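Local coordinates for protein DNA polymerase (Pyrobaculum calidifontis, PDB 5MDN) that probably catalyses template-directed DNA synthesis, extending a DNA strand by nucleotides from deoxyribonucleoside triphosphates with release of diphosphate, as a family B DNA polymerase of a hyperthermophilic archaeon, at residues D107-D112 with A389-E394. Residues are numbered along the deposited sequence; the frame is centred on the assembly and turned at random.
Sequences DVYEAD and APNREE
Asn391, Glu110 and Arg392 carry this junction between the end of strand 105-109, outermost in a four-stranded antiparallel sheet, and the loop that follows helix 370-384 in the polymerase part of the chain. With CG anti to the carbonyl carbon (chi1 -72°), Asn391 ND2 donates a hydrogen bond to Val108 O at 2.9 Å, nearly along the C=O axis, with the acceptor close to the plane of the Asn391 amide. Asn391 ND2 also lies 3.3 Å from Tyr109 CD1, at an oblique approach, with amide and ring planes only 13° apart. Tyr109 OH is hydrogen-bonded to Lys45 on the neighbouring strand, and its ring also meets Phe74. Just past the strand, Glu110 takes a left-handed backbone conformation and extends its side chain alongside Ala389. Glu110 OE2 accepts a hydrogen bond from the backbone N-H of Ala389 (N to OE2 2.9 Å) through its anti lone pair, while OE1 forms a salt bridge with Arg118. An alanine in place of Glu110 would remove the acceptor for Ala389 N and the partner of Arg118, and would probably leave the loop less firmly placed. Arg392, bent at chi2 and chi3, folds back so that NH2 donates to Pro390 O of its own loop, and it meets Asp112 tip to tip in a salt bridge at the guanidinium edge; the modelled separation there is too short to be trusted. Two polar side chains thus bind backbone groups across the contact, one in each direction, and the Glu110 carboxylate, shared between a peptide N-H and Arg118, is likely to stay ionised.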
loop_
_atom_site.group_PDB
_atom_site.type_symbol
_atom_site.label_atom_id
_atom_site.label_comp_id
_atom_site.label_asym_id
_atom_site.label_seq_id
_atom_site.Cartn_x
_atom_site.Cartn_y
_atom_site.Cartn_z
ATOM N N ASP A 107 -4.953 -11.454 32.299
ATOM C CA ASP A 107 -4.879 -10.742 31.030
ATOM C C ASP A 107 -5.785 -11.422 30.013
ATOM O O ASP A 107 -6.105 -12.607 30.134
ATOM C CB ASP A 107 -3.437 -10.682 30.514
ATOM C CG ASP A 107 -3.143 -9.406 29.751
ATOM O OD1 ASP A 107 -4.084 -8.832 29.163
ATOM O OD2 ASP A 107 -1.969 -8.981 29.735
ATOM N N VAL A 108 -6.166 -10.662 28.989
ATOM C CA VAL A 108 -7.064 -11.132 27.940
ATOM C C VAL A 108 -6.358 -11.005 26.597
ATOM O O VAL A 108 -5.552 -10.095 26.381
ATOM C CB VAL A 108 -8.402 -10.359 27.933
ATOM C CG1 VAL A 108 -9.197 -10.668 29.191
ATOM C CG2 VAL A 108 -8.154 -8.862 27.811
ATOM N N TYR A 109 -6.657 -11.936 25.689
ATOM C CA TYR A 109 -5.918 -12.045 24.441
ATOM C C TYR A 109 -6.859 -12.349 23.283
ATOM O O TYR A 109 -7.873 -13.032 23.446
ATOM C CB TYR A 109 -4.837 -13.127 24.532
ATOM C CG TYR A 109 -3.774 -12.826 25.564
ATOM C CD1 TYR A 109 -2.755 -11.923 25.296
ATOM C CD2 TYR A 109 -3.799 -13.435 26.811
ATOM C CE1 TYR A 109 -1.785 -11.640 26.240
ATOM C CE2 TYR A 109 -2.834 -13.160 27.762
ATOM C CZ TYR A 109 -1.830 -12.261 27.470
ATOM O OH TYR A 109 -0.866 -11.981 28.410
ATOM N N GLU A 110 -6.500 -11.825 22.107
ATOM C CA GLU A 110 -7.215 -12.070 20.851
ATOM C C GLU A 110 -8.674 -11.624 20.914
ATOM O O GLU A 110 -9.548 -12.239 20.298
ATOM C CB GLU A 110 -7.130 -13.541 20.433
ATOM C CG GLU A 110 -5.714 -14.067 20.288
ATOM C CD GLU A 110 -5.663 -15.402 19.574
ATOM O OE1 GLU A 110 -6.702 -15.823 19.023
ATOM O OE2 GLU A 110 -4.582 -16.030 19.559
ATOM N N ALA A 111 -8.953 -10.556 21.652
ATOM C CA ALA A 111 -10.304 -10.018 21.733
ATOM C C ALA A 111 -10.627 -9.025 20.624
ATOM O O ALA A 111 -11.801 -8.687 20.441
ATOM C CB ALA A 111 -10.519 -9.349 23.092
ATOM N N ASP A 112 -9.624 -8.549 19.885
ATOM C CA ASP A 112 -9.809 -7.507 18.883
ATOM C C ASP A 112 -9.636 -8.028 17.458
ATOM O O ASP A 112 -9.244 -7.275 16.562
ATOM C CB ASP A 112 -8.846 -6.350 19.138
ATOM C CG ASP A 112 -7.394 -6.773 19.056
ATOM O OD1 ASP A 112 -7.090 -7.929 19.417
ATOM O OD2 ASP A 112 -6.559 -5.949 18.625
ATOM N N ALA A 389 -1.982 -15.321 20.491
ATOM C CA ALA A 389 -1.303 -14.125 20.020
ATOM C C ALA A 389 -1.133 -13.116 21.155
ATOM O O ALA A 389 -2.047 -12.927 21.963
ATOM C CB ALA A 389 -2.081 -13.485 18.875
ATOM N N PRO A 390 0.028 -12.463 21.243
ATOM C CA PRO A 390 0.186 -11.359 22.201
ATOM C C PRO A 390 -0.700 -10.170 21.856
ATOM O O PRO A 390 -1.479 -10.220 20.899
ATOM C CB PRO A 390 1.677 -11.005 22.098
ATOM C CG PRO A 390 2.322 -12.188 21.444
ATOM C CD PRO A 390 1.285 -12.783 20.548
ATOM N N ASN A 391 -0.583 -9.089 22.619
ATOM C CA ASN A 391 -1.428 -7.914 22.464
ATOM C C ASN A 391 -0.666 -6.764 21.817
ATOM O O ASN A 391 0.563 -6.767 21.724
ATOM C CB ASN A 391 -2.007 -7.482 23.813
ATOM C CG ASN A 391 -3.074 -8.429 24.311
ATOM O OD1 ASN A 391 -3.880 -8.940 23.530
ATOM N ND2 ASN A 391 -3.095 -8.663 25.616
ATOM N N ARG A 392 -1.430 -5.773 21.365
ATOM C CA ARG A 392 -0.918 -4.649 20.596
ATOM C C ARG A 392 -0.986 -3.371 21.417
ATOM O O ARG A 392 -1.717 -3.277 22.408
ATOM C CB ARG A 392 -1.715 -4.440 19.301
ATOM C CG ARG A 392 -1.941 -5.677 18.460
ATOM C CD ARG A 392 -3.178 -6.466 18.878
ATOM N NE ARG A 392 -2.830 -7.850 19.193
ATOM C CZ ARG A 392 -3.670 -8.876 19.111
ATOM N NH1 ARG A 392 -4.921 -8.683 18.719
ATOM N NH2 ARG A 392 -3.255 -10.098 19.412
ATOM N N GLU A 393 -0.207 -2.377 20.986
ATOM C CA GLU A 393 -0.323 -1.021 21.508
ATOM C C GLU A 393 -1.023 -0.084 20.528
ATOM O O GLU A 393 -2.095 0.441 20.831
ATOM C CB GLU A 393 1.060 -0.480 21.888
ATOM C CG GLU A 393 1.729 -1.291 22.989
ATOM C CD GLU A 393 0.933 -1.291 24.285
ATOM O OE1 GLU A 393 0.361 -0.238 24.641
ATOM O OE2 GLU A 393 0.876 -2.348 24.948
ATOM N N GLU A 394 -0.435 0.146 19.358
ATOM C CA GLU A 394 -1.065 1.016 18.378
ATOM C C GLU A 394 -0.570 0.637 16.997
ATOM O O GLU A 394 0.337 -0.185 16.839
ATOM C CB GLU A 394 -0.747 2.488 18.671
ATOM C CG GLU A 394 0.713 2.737 19.064
ATOM C CD GLU A 394 1.694 2.696 17.888
ATOM O OE1 GLU A 394 1.280 2.930 16.733
ATOM O OE2 GLU A 394 2.893 2.439 18.126
#